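Side-chain contacts in uncharacterized protein (Xanthomonas campestris pv. campestris, PDB 3HIU), which is of unknown function but belongs to the DUF892 family of the ferritin-like clan, folds as a four-helix bundle and carries a bound sodium ion: residues M17-E20 and A21-M24; Y101-E104 and H105-I108. All coordinates share one frame; numbering follows the deposited sequence.

Interaction 1: M17-E20 and A21-M24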
# COMPACT_ATOMS: atom_id res chain seq x y z
N MSE B 17 2.47 -9.26 10.21
CA MSE B 17 2.63 -8.54 8.96
C MSE B 17 4.03 -8.79 8.38
O MSE B 17 4.19 -8.97 7.17
CB MSE B 17 2.38 -7.06 9.22
CG MSE B 17 2.29 -6.20 8.00
SE MSE B 17 2.34 -4.34 8.57
CE MSE B 17 0.93 -4.40 9.91
N GLU B 18 5.03 -8.82 9.25
CA GLU B 18 6.41 -9.05 8.84
C GLU B 18 6.63 -10.47 8.38
O GLU B 18 7.53 -10.74 7.58
CB GLU B 18 7.37 -8.76 10.00
CG GLU B 18 7.40 -7.31 10.43
CD GLU B 18 7.86 -6.39 9.32
OE1 GLU B 18 8.39 -6.90 8.31
OE2 GLU B 18 7.70 -5.17 9.47
N LYS B 19 5.85 -11.39 8.85
CA LYS B 19 5.95 -12.79 8.42
C LYS B 19 5.31 -12.95 7.03
O LYS B 19 5.80 -13.72 6.20
CB LYS B 19 5.30 -13.72 9.44
CG LYS B 19 5.86 -13.61 10.86
CD LYS B 19 7.22 -14.28 10.98
CE LYS B 19 8.08 -13.66 12.07
NZ LYS B 19 9.49 -14.16 12.00
N GLU B 20 4.23 -12.21 6.80
CA GLU B 20 3.57 -12.18 5.49
C GLU B 20 4.44 -11.45 4.48
O GLU B 20 4.52 -11.82 3.30
CB GLU B 20 2.21 -11.50 5.60
CG GLU B 20 1.58 -11.14 4.26
CD GLU B 20 0.39 -10.20 4.39
OE1 GLU B 20 0.28 -9.51 5.43
OE2 GLU B 20 -0.43 -10.15 3.44
N ALA B 21 5.10 -10.39 4.94
CA ALA B 21 6.02 -9.66 4.09
C ALA B 21 7.16 -10.58 3.70
O ALA B 21 7.51 -10.69 2.52
CB ALA B 21 6.55 -8.40 4.80
N GLU B 22 7.73 -11.27 4.69
CA GLU B 22 8.89 -12.14 4.47
C GLU B 22 8.61 -13.26 3.47
O GLU B 22 9.48 -13.64 2.68
CB GLU B 22 9.40 -12.72 5.79
CG GLU B 22 10.37 -13.88 5.60
CD GLU B 22 10.73 -14.55 6.90
OE1 GLU B 22 10.77 -13.86 7.94
OE2 GLU B 22 10.98 -15.78 6.89
N THR B 23 7.39 -13.79 3.50
CA THR B 23 7.00 -14.82 2.54
C THR B 23 6.63 -14.26 1.16
O THR B 23 6.91 -14.88 0.14
CB THR B 23 5.87 -15.70 3.08
OG1 THR B 23 6.39 -16.53 4.13
CG2 THR B 23 5.30 -16.59 1.98
N MSE B 24 6.02 -13.07 1.15
CA MSE B 24 5.65 -12.40 -0.10
C MSE B 24 6.88 -11.94 -0.87
O MSE B 24 6.88 -11.90 -2.11
CB MSE B 24 4.73 -11.21 0.19
CG MSE B 24 4.10 -10.58 -1.06
SE MSE B 24 3.10 -8.95 -0.65
CE MSE B 24 2.40 -9.50 1.10
O HOH W 1 9.80 -12.24 9.82
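Residues 17-20 and 21-24 are consecutive turns of helix 2-28, joined by four i to i+4 backbone bonds. Ala-21 N to Met-17 O measures 2.8 Å, and Thr-23 N to Lys-19 O is the longest at 3.1 Å. On the side toward helix 36-62, Lys-19 and Glu-22 meet through a water. Their charged atoms stand too far apart for a salt bridge, NZ to OE1 being 4.3 Å. The water accepts from Lys-19 NZ at 2.9 Å and donates to Glu-22 OE1 at 2.7 Å, so it closes an i to i+3 link. Glu-20 and Met-24, a selenomethionine, run side by side and point the same way. Both have CG anti to the backbone N, chi1 167° in Glu-20 and -170° in Met-24. The bend at chi3 of Met-24 then brings CE alongside the Glu-20 chain, 3.7 Å from its CG. Glu-18 leaves the helix on a different side, and its side chain comes about 3 Å from the bound sodium ion. Lys-19 NZ also makes a weak hydrogen bond to Ser-53 OG. Within the bundle, the face bearing Met-17 and Ala-21 meets helix 94-120, while Glu-18 and Glu-22 lie against Thr-49 of helix 36-62.

Interaction 2: Y101-E104 and H105-I108; sequences YAFE and HLEI
Residues 101-104 and 105-108 form two successive turns of helix 94-120, where Leu-106 N, Glu-107 N and Ile-108 N bond to the carbonyls four residues back, while His-105 N makes only weak bonds to Tyr-101 O and Ala-102 O. The helix belongs to the four-helix bundle of this ferritin-like protein. His-105 folds back along the helix toward Tyr-101. Its ND1 donates to Tyr-101 O at 3.1 Å, with an N-H...O angle of 157°. The acceptor lies near the imidazole plane, but ND1 stands above the carbonyl plane. ND1 also lies over the centre of the phenol ring, 3.7 Å above the Tyr-101 ring plane, and CE1 is 3.3 Å from Tyr-101 CZ. The two ring planes are 59° apart, so this is an oblique pair. At the dimer interface, His-105 stacks on His-105 of the second subunit and meets its Tyr-101.

Within the two segments, Leu-106 and Glu-107 both meet the Phe-103 ring obliquely. With chi1 at -161°, Phe-103 CG is anti to N and the ring runs forward along the helix. Leu-106 CD2 lies 3.9 Å from Phe-103 CE2, and Glu-107 CG lies the same distance from CE1. Glu-104 and Glu-107 point the same way into the bundle. Glu-137 of helix 124-159 adds a third carboxylate close by, and the sodium ion is about 3 Å from the Glu-107 side chain. The cluster recalls the carboxylate-rich metal centres of ferritin-like bundles. Between the first two acids, Glu-104 OE1 and Glu-107 OE2 are 2.9 Å apart.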
# COMPACT_ATOMS: atom_id res chain seq x y z
N TYR B 101 5.24 -2.28 -3.38
CA TYR B 101 5.27 -0.88 -2.98
C TYR B 101 4.12 -0.53 -2.02
O TYR B 101 4.33 0.19 -1.04
CB TYR B 101 5.24 -0.01 -4.24
CG TYR B 101 5.18 1.48 -4.02
CD1 TYR B 101 6.33 2.22 -3.72
CD2 TYR B 101 3.97 2.16 -4.13
CE1 TYR B 101 6.27 3.59 -3.53
CE2 TYR B 101 3.89 3.53 -3.94
CZ TYR B 101 5.04 4.24 -3.64
OH TYR B 101 4.96 5.61 -3.45
N ALA B 102 2.92 -1.05 -2.30
CA ALA B 102 1.73 -0.82 -1.47
C ALA B 102 1.85 -1.46 -0.09
O ALA B 102 1.45 -0.86 0.90
CB ALA B 102 0.48 -1.33 -2.17
N PHE B 103 2.40 -2.67 -0.03
CA PHE B 103 2.61 -3.31 1.27
C PHE B 103 3.65 -2.55 2.08
O PHE B 103 3.51 -2.42 3.29
CB PHE B 103 3.01 -4.78 1.11
CG PHE B 103 2.80 -5.62 2.37
CD1 PHE B 103 3.85 -5.87 3.25
CD2 PHE B 103 1.54 -6.14 2.68
CE1 PHE B 103 3.65 -6.64 4.40
CE2 PHE B 103 1.34 -6.92 3.83
CZ PHE B 103 2.40 -7.16 4.69
N GLU B 104 4.69 -2.05 1.42
CA GLU B 104 5.74 -1.27 2.10
C GLU B 104 5.15 0.03 2.64
O GLU B 104 5.73 0.67 3.52
CB GLU B 104 6.91 -0.95 1.15
CG GLU B 104 7.74 -2.16 0.70
CD GLU B 104 8.47 -2.85 1.85
OE1 GLU B 104 8.37 -2.38 3.00
OE2 GLU B 104 9.14 -3.87 1.59
N HIS B 105 4.00 0.44 2.10
CA HIS B 105 3.30 1.58 2.65
C HIS B 105 2.28 1.19 3.73
O HIS B 105 2.05 1.93 4.68
CB HIS B 105 2.69 2.44 1.54
CG HIS B 105 3.66 3.45 0.99
ND1 HIS B 105 4.45 3.20 -0.12
CD2 HIS B 105 3.99 4.69 1.42
CE1 HIS B 105 5.22 4.26 -0.35
NE2 HIS B 105 4.96 5.17 0.57
N LEU B 106 1.69 0.00 3.60
CA LEU B 106 0.95 -0.57 4.70
C LEU B 106 1.86 -0.60 5.90
O LEU B 106 1.50 -0.15 6.98
CB LEU B 106 0.50 -2.00 4.36
CG LEU B 106 -0.46 -2.65 5.36
CD1 LEU B 106 -1.61 -1.70 5.66
CD2 LEU B 106 -0.99 -3.98 4.82
N GLU B 107 3.07 -1.11 5.71
CA GLU B 107 4.03 -1.20 6.81
C GLU B 107 4.38 0.16 7.41
O GLU B 107 4.34 0.33 8.63
CB GLU B 107 5.30 -1.94 6.36
CG GLU B 107 5.09 -3.44 6.15
CD GLU B 107 6.41 -4.19 6.01
OE1 GLU B 107 6.75 -4.97 6.92
OE2 GLU B 107 7.10 -3.99 4.99
N ILE B 108 4.74 1.12 6.56
CA ILE B 108 4.97 2.50 7.00
C ILE B 108 3.85 2.96 7.95
O ILE B 108 4.07 3.15 9.14
CB ILE B 108 5.05 3.47 5.80
CG1 ILE B 108 6.31 3.21 4.99
CG2 ILE B 108 5.01 4.90 6.28
CD1 ILE B 108 6.17 3.54 3.51

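Interactions 1 and 2 lie on different helices, 2-28 and 94-120, with centres about 12 Å apart. Both are single-helix contacts, yet their surroundings differ. Interaction 1 is partly buried and includes a water-bridged lysine-glutamate pair. Interaction 2 is buried, and its aromatic side reaches the second subunit. They touch directly. The Phe-103 ring packs against helix 2-28, with Ala-21 CB 3.4 Å from its CE1 and Met-17 CG 3.5 Å from its CZ. Glu-18 OE2 and Glu-107 OE1 come within 2.7 Å beside the sodium ion. Thr-49 and Gln-52 of helix 36-62 bind that ion, with both glutamate side chains close to it.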